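Local atomic coordinates of alpha-pyrone synthesis polyketide synthase-like Pks18 (Mycobacterium tuberculosis, PDB entry 1TED), a protein that probably makes tri- and tetraketide alpha-pyrones by extending medium- and long-chain aliphatic acyl-CoA starters with malonyl-CoA. Residues 115-120 / 226-231; 170-175 / 264-269; 201-206 / 346-351. All coordinates share one frame; numbering follows the deposited sequence.

Contact 1. Residues 115-120 / 226-231; sequences PLAVDV and DGCAAL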
ATOM      1  N   PRO A 115       0.560  -6.306  19.017  1.00 28.55           N
ATOM      2  CA  PRO A 115      -0.381  -6.711  20.072  1.00 28.03           C
ATOM      3  C   PRO A 115      -1.779  -6.125  19.864  1.00 26.85           C
ATOM      4  O   PRO A 115      -2.787  -6.828  19.966  1.00 26.28           O
ATOM      5  CB  PRO A 115       0.269  -6.163  21.342  1.00 26.98           C
ATOM      6  CG  PRO A 115       1.712  -6.195  21.019  1.00 27.74           C
ATOM      7  CD  PRO A 115       1.777  -5.718  19.601  1.00 27.40           C
ATOM      8  N   LEU A 116      -1.822  -4.826  19.578  1.00 26.16           N
ATOM      9  CA  LEU A 116      -3.082  -4.132  19.374  1.00 25.88           C
ATOM     10  C   LEU A 116      -3.855  -4.596  18.144  1.00 25.04           C
ATOM     11  O   LEU A 116      -5.069  -4.773  18.209  1.00 25.76           O
ATOM     12  CB  LEU A 116      -2.840  -2.621  19.287  1.00 27.49           C
ATOM     13  CG  LEU A 116      -4.098  -1.760  19.135  1.00 27.26           C
ATOM     14  CD1 LEU A 116      -5.007  -1.951  20.338  1.00 24.87           C
ATOM     15  CD2 LEU A 116      -3.695  -0.312  19.003  1.00 27.96           C
ATOM     16  N   ALA A 117      -3.155  -4.790  17.028  1.00 25.23           N
ATOM     17  CA  ALA A 117      -3.807  -5.228  15.789  1.00 25.27           C
ATOM     18  C   ALA A 117      -4.276  -6.678  15.889  1.00 24.50           C
ATOM     19  O   ALA A 117      -5.345  -7.021  15.393  1.00 25.63           O
ATOM     20  CB  ALA A 117      -2.859  -5.056  14.593  1.00 23.59           C
ATOM     21  N   VAL A 118      -3.475  -7.528  16.524  1.00 23.40           N
ATOM     22  CA  VAL A 118      -3.851  -8.922  16.698  1.00 22.22           C
ATOM     23  C   VAL A 118      -5.109  -8.988  17.567  1.00 22.13           C
ATOM     24  O   VAL A 118      -6.040  -9.735  17.272  1.00 24.15           O
ATOM     25  CB  VAL A 118      -2.704  -9.726  17.358  1.00 24.50           C
ATOM     26  CG1 VAL A 118      -3.207 -11.097  17.826  1.00 21.71           C
ATOM     27  CG2 VAL A 118      -1.559  -9.896  16.356  1.00 21.82           C
ATOM     28  N   ASP A 119      -5.151  -8.185  18.619  0.50 20.33           N
ATOM     29  CA  ASP A 119      -6.307  -8.174  19.500  0.50 20.51           C
ATOM     30  C   ASP A 119      -7.589  -7.694  18.808  0.50 20.00           C
ATOM     31  O   ASP A 119      -8.621  -8.362  18.872  0.50 16.67           O
ATOM     32  CB  ASP A 119      -6.000  -7.316  20.733  0.50 23.96           C
ATOM     33  CG  ASP A 119      -7.231  -7.043  21.589  1.00 28.82           C
ATOM     34  OD1 ASP A 119      -8.116  -7.922  21.686  1.00 27.71           O
ATOM     35  OD2 ASP A 119      -7.298  -5.946  22.184  1.00 32.93           O
ATOM     36  N   VAL A 120      -7.524  -6.552  18.128  1.00 22.83           N
ATOM     37  CA  VAL A 120      -8.706  -6.001  17.450  1.00 21.72           C
ATOM     38  C   VAL A 120      -9.223  -6.905  16.334  1.00 22.77           C
ATOM     39  O   VAL A 120     -10.433  -7.109  16.211  1.00 20.35           O
ATOM     40  CB  VAL A 120      -8.411  -4.591  16.897  1.00 24.54           C
ATOM     41  CG1 VAL A 120      -9.618  -4.047  16.140  1.00 21.40           C
ATOM     42  CG2 VAL A 120      -8.054  -3.664  18.051  1.00 21.93           C
ATOM     43  N   ASP A 226      -3.647   7.563  19.031  1.00 29.38           N
ATOM     44  CA  ASP A 226      -3.394   6.176  18.629  1.00 28.73           C
ATOM     45  C   ASP A 226      -4.657   5.315  18.603  1.00 26.38           C
ATOM     46  O   ASP A 226      -5.534   5.455  19.452  1.00 26.14           O
ATOM     47  CB  ASP A 226      -2.371   5.533  19.590  1.00 29.15           C
ATOM     48  CG  ASP A 226      -0.977   6.143  19.477  1.00 29.27           C
ATOM     49  OD1 ASP A 226      -0.825   7.220  18.857  1.00 30.70           O
ATOM     50  OD2 ASP A 226      -0.027   5.538  20.021  1.00 30.62           O
ATOM     51  N   GLY A 227      -4.745   4.405  17.642  1.00 25.71           N
ATOM     52  CA  GLY A 227      -5.930   3.570  17.582  1.00 25.89           C
ATOM     53  C   GLY A 227      -5.854   2.456  16.567  1.00 26.59           C
ATOM     54  O   GLY A 227      -4.956   2.420  15.730  1.00 27.86           O
ATOM     55  N   CYS A 228      -6.803   1.533  16.648  1.00 26.88           N
ATOM     56  CA  CYS A 228      -6.849   0.416  15.721  1.00 25.79           C
ATOM     57  C   CYS A 228      -8.295   0.029  15.453  1.00 24.97           C
ATOM     58  O   CYS A 228      -9.162   0.180  16.313  1.00 23.19           O
ATOM     59  CB  CYS A 228      -6.089  -0.781  16.301  1.00 27.29           C
ATOM     60  SG  CYS A 228      -5.983  -2.200  15.187  1.00 27.24           S
ATOM     61  N   ALA A 229      -8.552  -0.458  14.248  1.00 22.99           N
ATOM     62  CA  ALA A 229      -9.889  -0.879  13.880  1.00 24.94           C
ATOM     63  C   ALA A 229      -9.785  -1.932  12.791  1.00 25.22           C
ATOM     64  O   ALA A 229      -8.852  -1.923  11.988  1.00 25.96           O
ATOM     65  CB  ALA A 229     -10.720   0.311  13.390  1.00 24.60           C
ATOM     66  N   ALA A 230     -10.754  -2.837  12.769  1.00 23.65           N
ATOM     67  CA  ALA A 230     -10.756  -3.904  11.789  1.00 25.22           C
ATOM     68  C   ALA A 230     -12.168  -4.159  11.282  1.00 24.93           C
ATOM     69  O   ALA A 230     -13.142  -3.942  11.997  1.00 24.87           O
ATOM     70  CB  ALA A 230     -10.171  -5.186  12.410  1.00 23.17           C
ATOM     71  N   LEU A 231     -12.265  -4.610  10.036  1.00 25.38           N
ATOM     72  CA  LEU A 231     -13.555  -4.920   9.427  1.00 26.71           C
ATOM     73  C   LEU A 231     -13.453  -6.303   8.797  1.00 26.09           C
ATOM     74  O   LEU A 231     -12.394  -6.685   8.311  1.00 27.56           O
ATOM     75  CB  LEU A 231     -13.892  -3.922   8.316  1.00 24.09           C
ATOM     76  CG  LEU A 231     -13.897  -2.430   8.619  1.00 26.15           C
ATOM     77  CD1 LEU A 231     -14.060  -1.677   7.306  1.00 22.94           C
ATOM     78  CD2 LEU A 231     -15.023  -2.092   9.588  1.00 22.89           C
TER
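Cys228 of strand 226-231 projects into the face of helix 115-120, where Leu116, Ala117 and Val120 close round it. Its CB touches the branch of Leu116, 3.6 Å from Leu116 CG and just as near to Leu116 CD2. The sulphur goes further: with SG anti to the backbone N (chi1 -176°), it passes beyond CB to the helix backbone and stops 3.8 Å from Ala117 CA. On its flank SG also meets Val120 CB at 3.8 Å. Val120 divides its two methyls along the strand. CG2 leans on the cysteine, while CG1, anti to the valine N, lies over the Ala229-Ala230 peptide, 3.8 Å from Ala230 N and 3.9 Å from Ala230 CB. The side-chain pairs meet by van der Waals contact, and Val120 CG1 rests on the strand backbone as well. With Cys228 and Ala230 as the strand's inward side chains, the axes of the two segments come within 7.9 Å and run in broadly the same direction, 33° apart.

This is an outer helix lying on a sheet in the layered alpha-beta-alpha-beta-alpha architecture of the thiolase fold. Cys228 and Ala230 turn one strand face to helix 102-125. Ala229 between them points away from that helix, to the other face, where Val350 and Ile353 of helix 349-361 receive it.

A second shell backs both partners. Ile202 of the neighbouring strand 196-204 packs against Leu116 and Cys228 alike, and the methyl of Ala117, 4.3 Å from Cys228 SG, also touches Val151 and Ile155 of helix 151-159. Strand 226-236 is itself held on both edges by backbone hydrogen bonds: Gly227 and Ala229 pair with Glu203 and Cys201, Cys228 and Ala230 with Gly41 and Ala39.

Contact 2. Residues 170-175 / 264-269; sequences VNFMGC and IVLGVN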
ATOM      1  N   VAL A 170      -1.304  -1.058   2.553  1.00 30.57           N
ATOM      2  CA  VAL A 170      -1.593   0.296   2.089  1.00 30.10           C
ATOM      3  C   VAL A 170      -1.004   1.356   3.007  1.00 29.47           C
ATOM      4  O   VAL A 170      -1.522   1.600   4.096  1.00 29.48           O
ATOM      5  CB  VAL A 170      -3.107   0.527   2.006  1.00 31.42           C
ATOM      6  CG1 VAL A 170      -3.396   1.957   1.575  1.00 31.65           C
ATOM      7  CG2 VAL A 170      -3.719  -0.455   1.032  1.00 31.39           C
ATOM      8  N   ASN A 171       0.068   1.991   2.544  1.00 28.54           N
ATOM      9  CA  ASN A 171       0.754   3.018   3.307  1.00 29.82           C
ATOM     10  C   ASN A 171       0.600   4.417   2.710  1.00 29.80           C
ATOM     11  O   ASN A 171       0.407   4.576   1.500  1.00 28.96           O
ATOM     12  CB  ASN A 171       2.247   2.692   3.409  1.00 32.92           C
ATOM     13  CG  ASN A 171       2.518   1.413   4.174  1.00 36.68           C
ATOM     14  OD1 ASN A 171       2.169   1.287   5.350  1.00 38.43           O
ATOM     15  ND2 ASN A 171       3.146   0.453   3.507  1.00 39.31           N
ATOM     16  N   PHE A 172       0.689   5.419   3.583  1.00 27.57           N
ATOM     17  CA  PHE A 172       0.612   6.829   3.210  1.00 26.97           C
ATOM     18  C   PHE A 172      -0.600   7.332   2.436  1.00 27.52           C
ATOM     19  O   PHE A 172      -0.491   8.268   1.634  1.00 27.94           O
ATOM     20  CB  PHE A 172       1.895   7.246   2.477  1.00 24.34           C
ATOM     21  CG  PHE A 172       2.920   7.889   3.375  1.00 23.38           C
ATOM     22  CD1 PHE A 172       2.809   7.791   4.759  1.00 21.98           C
ATOM     23  CD2 PHE A 172       3.992   8.593   2.838  1.00 23.63           C
ATOM     24  CE1 PHE A 172       3.751   8.389   5.597  1.00 22.14           C
ATOM     25  CE2 PHE A 172       4.939   9.194   3.665  1.00 23.27           C
ATOM     26  CZ  PHE A 172       4.816   9.091   5.050  1.00 24.81           C
ATOM     27  N   MET A 173      -1.755   6.712   2.661  1.00 26.82           N
ATOM     28  CA  MET A 173      -2.964   7.191   2.022  1.00 26.12           C
ATOM     29  C   MET A 173      -3.716   7.972   3.108  1.00 25.73           C
ATOM     30  O   MET A 173      -4.886   8.328   2.960  1.00 27.84           O
ATOM     31  CB  MET A 173      -3.787   6.032   1.438  1.00 24.80           C
ATOM     32  CG  MET A 173      -3.060   5.360   0.275  1.00 26.97           C
ATOM     33  SD  MET A 173      -4.081   4.471  -0.896  1.00 29.11           S
ATOM     34  CE  MET A 173      -4.486   5.802  -2.037  1.00 30.66           C
ATOM     35  N   GLY A 174      -3.008   8.223   4.204  1.00 23.68           N
ATOM     36  CA  GLY A 174      -3.541   9.004   5.310  1.00 26.61           C
ATOM     37  C   GLY A 174      -4.846   8.692   6.030  1.00 26.84           C
ATOM     38  O   GLY A 174      -5.223   7.538   6.245  1.00 27.06           O
ATOM     39  N   CYS A 175      -5.530   9.767   6.410  1.00 26.23           N
ATOM     40  CA  CYS A 175      -6.782   9.697   7.154  1.00 26.58           C
ATOM     41  C   CYS A 175      -7.917   9.001   6.427  1.00 25.63           C
ATOM     42  O   CYS A 175      -8.869   8.551   7.061  1.00 25.28           O
ATOM     43  CB  CYS A 175      -7.232  11.115   7.569  1.00 27.22           C
ATOM     44  SG  CYS A 175      -6.084  12.009   8.661  1.00 29.06           S
ATOM     45  N   ILE A 264      -2.643  18.125   2.255  1.00 25.16           N
ATOM     46  CA  ILE A 264      -2.208  17.131   3.236  1.00 24.80           C
ATOM     47  C   ILE A 264      -0.893  16.530   2.758  1.00 24.43           C
ATOM     48  O   ILE A 264      -0.862  15.777   1.783  1.00 25.50           O
ATOM     49  CB  ILE A 264      -3.257  15.992   3.401  1.00 24.81           C
ATOM     50  CG1 ILE A 264      -4.575  16.573   3.916  1.00 24.40           C
ATOM     51  CG2 ILE A 264      -2.722  14.911   4.356  1.00 24.54           C
ATOM     52  CD1 ILE A 264      -5.742  15.603   3.904  1.00 21.91           C
ATOM     53  N   VAL A 265       0.193  16.872   3.439  0.50 22.93           N
ATOM     54  CA  VAL A 265       1.499  16.376   3.059  0.50 22.59           C
ATOM     55  C   VAL A 265       2.081  15.433   4.097  0.50 23.42           C
ATOM     56  O   VAL A 265       2.192  15.772   5.275  0.50 20.97           O
ATOM     57  CB  VAL A 265       2.471  17.544   2.821  0.50 22.98           C
ATOM     58  CG1 VAL A 265       3.865  17.031   2.558  1.00 24.72           C
ATOM     59  CG2 VAL A 265       2.003  18.356   1.643  1.00 23.77           C
ATOM     60  N   LEU A 266       2.449  14.238   3.648  1.00 25.06           N
ATOM     61  CA  LEU A 266       3.032  13.241   4.533  1.00 27.08           C
ATOM     62  C   LEU A 266       4.475  13.013   4.117  1.00 26.44           C
ATOM     63  O   LEU A 266       4.794  13.008   2.931  1.00 28.02           O
ATOM     64  CB  LEU A 266       2.250  11.923   4.454  1.00 27.19           C
ATOM     65  CG  LEU A 266       0.748  12.041   4.727  1.00 29.17           C
ATOM     66  CD1 LEU A 266       0.111  10.646   4.699  1.00 27.25           C
ATOM     67  CD2 LEU A 266       0.524  12.716   6.071  1.00 26.68           C
ATOM     68  N   GLY A 267       5.349  12.834   5.095  1.00 25.88           N
ATOM     69  CA  GLY A 267       6.747  12.627   4.778  1.00 28.09           C
ATOM     70  C   GLY A 267       7.469  11.873   5.868  1.00 29.10           C
ATOM     71  O   GLY A 267       6.931  11.676   6.957  1.00 31.33           O
ATOM     72  N   VAL A 268       8.692  11.452   5.580  1.00 27.82           N
ATOM     73  CA  VAL A 268       9.479  10.721   6.553  1.00 27.25           C
ATOM     74  C   VAL A 268      10.696  11.548   6.963  1.00 29.08           C
ATOM     75  O   VAL A 268      11.547  11.847   6.128  1.00 30.43           O
ATOM     76  CB  VAL A 268       9.962   9.361   5.961  1.00 26.99           C
ATOM     77  CG1 VAL A 268      10.834   8.633   6.973  1.00 26.14           C
ATOM     78  CG2 VAL A 268       8.763   8.494   5.564  1.00 21.05           C
ATOM     79  N   ASN A 269      10.773  11.936   8.233  1.00 29.54           N
ATOM     80  CA  ASN A 269      11.927  12.688   8.713  1.00 29.56           C
ATOM     81  C   ASN A 269      12.845  11.765   9.505  1.00 30.58           C
ATOM     82  O   ASN A 269      12.429  10.702   9.976  1.00 29.58           O
ATOM     83  CB  ASN A 269      11.519  13.852   9.617  1.00 31.56           C
ATOM     84  CG  ASN A 269      10.838  14.974   8.866  1.00 31.97           C
ATOM     85  OD1 ASN A 269      11.178  15.270   7.718  1.00 32.36           O
ATOM     86  ND2 ASN A 269       9.878  15.621   9.524  1.00 31.31           N
TER
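The ring of Phe172 lies flat against Leu266, with the leucine CB 3.8 Å from the ring centroid and 8° off its normal, a CH-pi contact almost exactly over the centre of one face. The two side chains run past each other in opposite directions: the phenyl reaches from the loop after strand 166-171 toward strand 264-269, while the leucine reaches back over it, bringing Leu266 CD1 to 3.9 Å from Phe172 CD1. The same methyl continues past the ring to the loop behind, 4.0 Å from Gly174 N. At the far end of the phenyl, CZ approaches the strand obliquely, 3.8 Å from Gly267 N and 4.0 Å from Val268 CG2.

Two residues of positive phi, Phe172 and Gly174, lie in the loop from strand 166-171 to Cys175, the nucleophile by similarity to relatives. Phe146 stacks edge-to-face with Phe172, and Ile147 of the second subunit packs on it too, placing the ring near the dimer interface. Beyond it, Leu266 touches the bound myristic acid.

The side chains meet through dispersion and a CH-pi contact, with no polar bond between the segments. An apolar contact of this kind is compatible with the acyl chain that Leu266 touches, and it ties the loop leading to the probable nucleophile to the strand beside the fatty acid.

Contact 3. Residues 201-206 / 346-351; sequences CIELCS and NMLSVS. With MYR (myristic acid), chain E.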
ATOM      1  N   CYS A 201      -6.799  -1.323  10.116  1.00 25.82           N
ATOM      2  CA  CYS A 201      -6.208   0.002  10.101  1.00 26.26           C
ATOM      3  C   CYS A 201      -5.586   0.175  11.484  1.00 26.96           C
ATOM      4  O   CYS A 201      -6.258   0.020  12.500  1.00 29.43           O
ATOM      5  CB  CYS A 201      -7.280   1.058   9.838  1.00 26.42           C
ATOM      6  SG  CYS A 201      -8.179   0.833   8.278  1.00 25.57           S
ATOM      7  N   ILE A 202      -4.294   0.467  11.517  1.00 26.35           N
ATOM      8  CA  ILE A 202      -3.577   0.621  12.776  1.00 27.08           C
ATOM      9  C   ILE A 202      -2.775   1.910  12.706  1.00 27.31           C
ATOM     10  O   ILE A 202      -1.967   2.110  11.799  1.00 26.51           O
ATOM     11  CB  ILE A 202      -2.629  -0.590  13.015  1.00 27.07           C
ATOM     12  CG1 ILE A 202      -1.740  -0.344  14.236  1.00 28.81           C
ATOM     13  CG2 ILE A 202      -1.794  -0.848  11.771  1.00 26.30           C
ATOM     14  CD1 ILE A 202      -2.430  -0.587  15.565  1.00 28.15           C
ATOM     15  N   GLU A 203      -2.996   2.794  13.664  1.00 26.93           N
ATOM     16  CA  GLU A 203      -2.300   4.058  13.627  1.00 27.64           C
ATOM     17  C   GLU A 203      -1.680   4.381  14.976  1.00 28.62           C
ATOM     18  O   GLU A 203      -2.370   4.473  15.996  1.00 28.19           O
ATOM     19  CB  GLU A 203      -3.282   5.143  13.178  1.00 29.59           C
ATOM     20  CG  GLU A 203      -2.757   6.067  12.085  1.00 33.79           C
ATOM     21  CD  GLU A 203      -2.537   5.391  10.730  1.00 33.26           C
ATOM     22  OE1 GLU A 203      -3.529   4.988  10.082  1.00 34.81           O
ATOM     23  OE2 GLU A 203      -1.368   5.275  10.310  1.00 30.50           O
ATOM     24  N   LEU A 204      -0.360   4.526  14.968  1.00 28.63           N
ATOM     25  CA  LEU A 204       0.406   4.826  16.169  1.00 30.55           C
ATOM     26  C   LEU A 204       1.188   6.119  16.024  1.00 31.04           C
ATOM     27  O   LEU A 204       2.390   6.105  15.739  1.00 31.98           O
ATOM     28  CB  LEU A 204       1.371   3.679  16.474  1.00 31.16           C
ATOM     29  CG  LEU A 204       0.873   2.595  17.427  1.00 33.82           C
ATOM     30  CD1 LEU A 204      -0.528   2.178  17.059  1.00 33.04           C
ATOM     31  CD2 LEU A 204       1.836   1.409  17.388  1.00 36.36           C
ATOM     32  N   CYS A 205       0.499   7.235  16.227  1.00 31.60           N
ATOM     33  CA  CYS A 205       1.111   8.550  16.127  1.00 31.42           C
ATOM     34  C   CYS A 205       2.101   8.829  17.266  1.00 31.63           C
ATOM     35  O   CYS A 205       3.190   9.348  17.028  1.00 29.90           O
ATOM     36  CB  CYS A 205       0.021   9.635  16.116  1.00 31.71           C
ATOM     37  SG  CYS A 205      -1.127   9.571  14.711  1.00 31.63           S
ATOM     38  N   SER A 206       1.716   8.482  18.495  1.00 32.45           N
ATOM     39  CA  SER A 206       2.556   8.716  19.672  1.00 32.68           C
ATOM     40  C   SER A 206       3.997   8.267  19.458  1.00 32.55           C
ATOM     41  O   SER A 206       4.927   8.820  20.040  1.00 32.82           O
ATOM     42  CB  SER A 206       1.960   8.013  20.909  1.00 35.18           C
ATOM     43  OG  SER A 206       2.039   6.594  20.833  1.00 36.14           O
ATOM     44  N   ASN A 346      -7.534  12.519  16.784  1.00 29.90           N
ATOM     45  CA  ASN A 346      -7.536  12.047  15.402  1.00 29.46           C
ATOM     46  C   ASN A 346      -6.590  10.865  15.266  1.00 30.42           C
ATOM     47  O   ASN A 346      -5.374  11.007  15.422  1.00 30.68           O
ATOM     48  CB  ASN A 346      -7.112  13.175  14.456  1.00 30.49           C
ATOM     49  CG  ASN A 346      -6.909  12.697  13.016  1.00 31.07           C
ATOM     50  OD1 ASN A 346      -7.475  11.691  12.589  1.00 32.49           O
ATOM     51  ND2 ASN A 346      -6.113  13.435  12.263  1.00 30.20           N
ATOM     52  N   MET A 347      -7.157   9.696  14.980  1.00 29.73           N
ATOM     53  CA  MET A 347      -6.367   8.479  14.836  1.00 29.05           C
ATOM     54  C   MET A 347      -6.220   8.104  13.370  1.00 27.47           C
ATOM     55  O   MET A 347      -6.143   6.931  13.017  1.00 25.50           O
ATOM     56  CB  MET A 347      -7.023   7.331  15.603  1.00 29.57           C
ATOM     57  CG  MET A 347      -7.302   7.625  17.066  1.00 28.56           C
ATOM     58  SD  MET A 347      -8.651   6.572  17.606  1.00 32.51           S
ATOM     59  CE  MET A 347      -8.215   6.266  19.211  1.00 33.72           C
ATOM     60  N   LEU A 348      -6.198   9.121  12.519  1.00 28.19           N
ATOM     61  CA  LEU A 348      -6.028   8.922  11.090  1.00 28.24           C
ATOM     62  C   LEU A 348      -7.057   7.956  10.479  1.00 27.01           C
ATOM     63  O   LEU A 348      -8.256   8.099  10.726  1.00 27.21           O
ATOM     64  CB  LEU A 348      -4.588   8.457  10.825  1.00 29.20           C
ATOM     65  CG  LEU A 348      -3.515   9.561  10.812  1.00 32.89           C
ATOM     66  CD1 LEU A 348      -3.793  10.597  11.869  1.00 35.22           C
ATOM     67  CD2 LEU A 348      -2.142   8.965  11.019  1.00 32.93           C
ATOM     68  N   SER A 349      -6.590   6.983   9.696  1.00 25.49           N
ATOM     69  CA  SER A 349      -7.476   6.026   9.032  1.00 25.56           C
ATOM     70  C   SER A 349      -8.468   5.319   9.938  1.00 25.24           C
ATOM     71  O   SER A 349      -9.565   4.975   9.519  1.00 25.36           O
ATOM     72  CB  SER A 349      -6.654   4.973   8.289  1.00 27.30           C
ATOM     73  OG  SER A 349      -5.771   4.289   9.163  1.00 27.97           O
ATOM     74  N   VAL A 350      -8.077   5.110  11.186  1.00 26.10           N
ATOM     75  CA  VAL A 350      -8.904   4.410  12.156  1.00 26.34           C
ATOM     76  C   VAL A 350     -10.198   5.109  12.576  1.00 28.32           C
ATOM     77  O   VAL A 350     -11.215   4.451  12.809  1.00 27.99           O
ATOM     78  CB  VAL A 350      -8.079   4.140  13.434  1.00 27.25           C
ATOM     79  CG1 VAL A 350      -8.952   3.509  14.501  1.00 27.16           C
ATOM     80  CG2 VAL A 350      -6.881   3.261  13.103  1.00 23.85           C
ATOM     81  N   SER A 351     -10.151   6.438  12.670  1.00 27.72           N
ATOM     82  CA  SER A 351     -11.285   7.232  13.135  1.00 27.88           C
ATOM     83  C   SER A 351     -12.628   7.018  12.456  1.00 28.61           C
ATOM     84  O   SER A 351     -13.663   6.943  13.116  1.00 30.63           O
ATOM     85  CB  SER A 351     -10.917   8.710  13.105  1.00 25.75           C
ATOM     86  OG  SER A 351      -9.820   8.947  13.970  1.00 24.68           O
TER
HETATM   87  C1  MYR E3045       1.550  14.440  22.667  1.00 54.00           C
HETATM   88  O1  MYR E3045       0.875  14.171  23.657  1.00 54.28           O
HETATM   89  O2  MYR E3045       1.851  15.614  22.443  1.00 54.78           O
HETATM   90  C2  MYR E3045       2.014  13.332  21.720  1.00 53.49           C
HETATM   91  C3  MYR E3045       1.321  13.447  20.361  1.00 51.31           C
HETATM   92  C4  MYR E3045       1.760  12.320  19.421  1.00 48.26           C
HETATM   93  C5  MYR E3045       1.107  12.454  18.043  1.00 45.41           C
HETATM   94  C6  MYR E3045       1.564  13.711  17.298  1.00 42.55           C
HETATM   95  C7  MYR E3045       3.032  13.645  16.865  1.00 40.21           C
HETATM   96  C8  MYR E3045       3.273  12.588  15.784  1.00 38.57           C
HETATM   97  C9  MYR E3045       2.518  12.915  14.494  1.00 38.26           C
HETATM   98  C10 MYR E3045       2.657  11.778  13.482  1.00 37.39           C
HETATM   99  C11 MYR E3045       1.850  12.074  12.215  1.00 39.06           C
HETATM  100  C12 MYR E3045       1.942  10.916  11.221  1.00 37.48           C
HETATM  101  C13 MYR E3045       1.070  11.195   9.995  1.00 38.37           C
HETATM  102  C14 MYR E3045       1.118  10.028   9.007  1.00 40.58           C
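Ser349 OG donates a hydrogen bond to Glu203 OE1 at 2.5 Å, meeting the carboxylate oxygen nearly head-on. The serine hydroxyl sits between its backbone N and carbonyl carbon (chi1 58°), which turns it toward the strand, where it also rests 3.6 Å from Cys201 CB.

Apolar contacts lie to both sides along the strand. Val350 CG2 packs 4.0 Å from Cys201 CB. Leu348, crossing Glu203 at about a right angle, puts CD1 4.0 Å from Cys205 SG.

Bonds within 346-351 brace the turn that leads into helix 349-361: Asn346 OD1 accepts from Leu348 N in an Asx turn, and Met347 N donates to Ser351 OG. Strand 196-204 of the N-terminal half thus meets this C-terminal helix beside the probable nucleophile Cys175. Asn346 touches His313, consistent with the Cys-His-Asn triad of chalcone synthase relatives. The bound myristic acid runs past one end, its C5 3.6 Å from Cys205 CB.

Glu203 is buried, yet both carboxylate oxygens are engaged, OE2 by Ser143 N and Thr144 OG1. Together with the Ser349 hydroxyl, these partners satisfy the group and would fix its orientation, while the cysteine offers the acyl chain an apolar surface.

Overall arrangement
Along the chain the segments follow one another as 115-120, 170-175, 201-206, 226-231, 264-269 and 346-351, so every pair of contacts interleaves. Contact 1 stays within the N-terminal family region, whereas contacts 2 and 3 join that region to the C-terminal one. Contact 3 is the middle piece: its centre is 10 Å from that of contact 1 and 12 Å from that of contact 2. It joins contact 1 through the neighbouring strands 196-204 and 226-236, and meets contact 2 where Cys175 SG approaches Asn346 and Leu348. Contacts 1 and 2 lie 19 Å apart, centre to centre. The series thus runs from an outer helix through the sheet to the probable nucleophile Cys175 and the tunnel holding myristic acid.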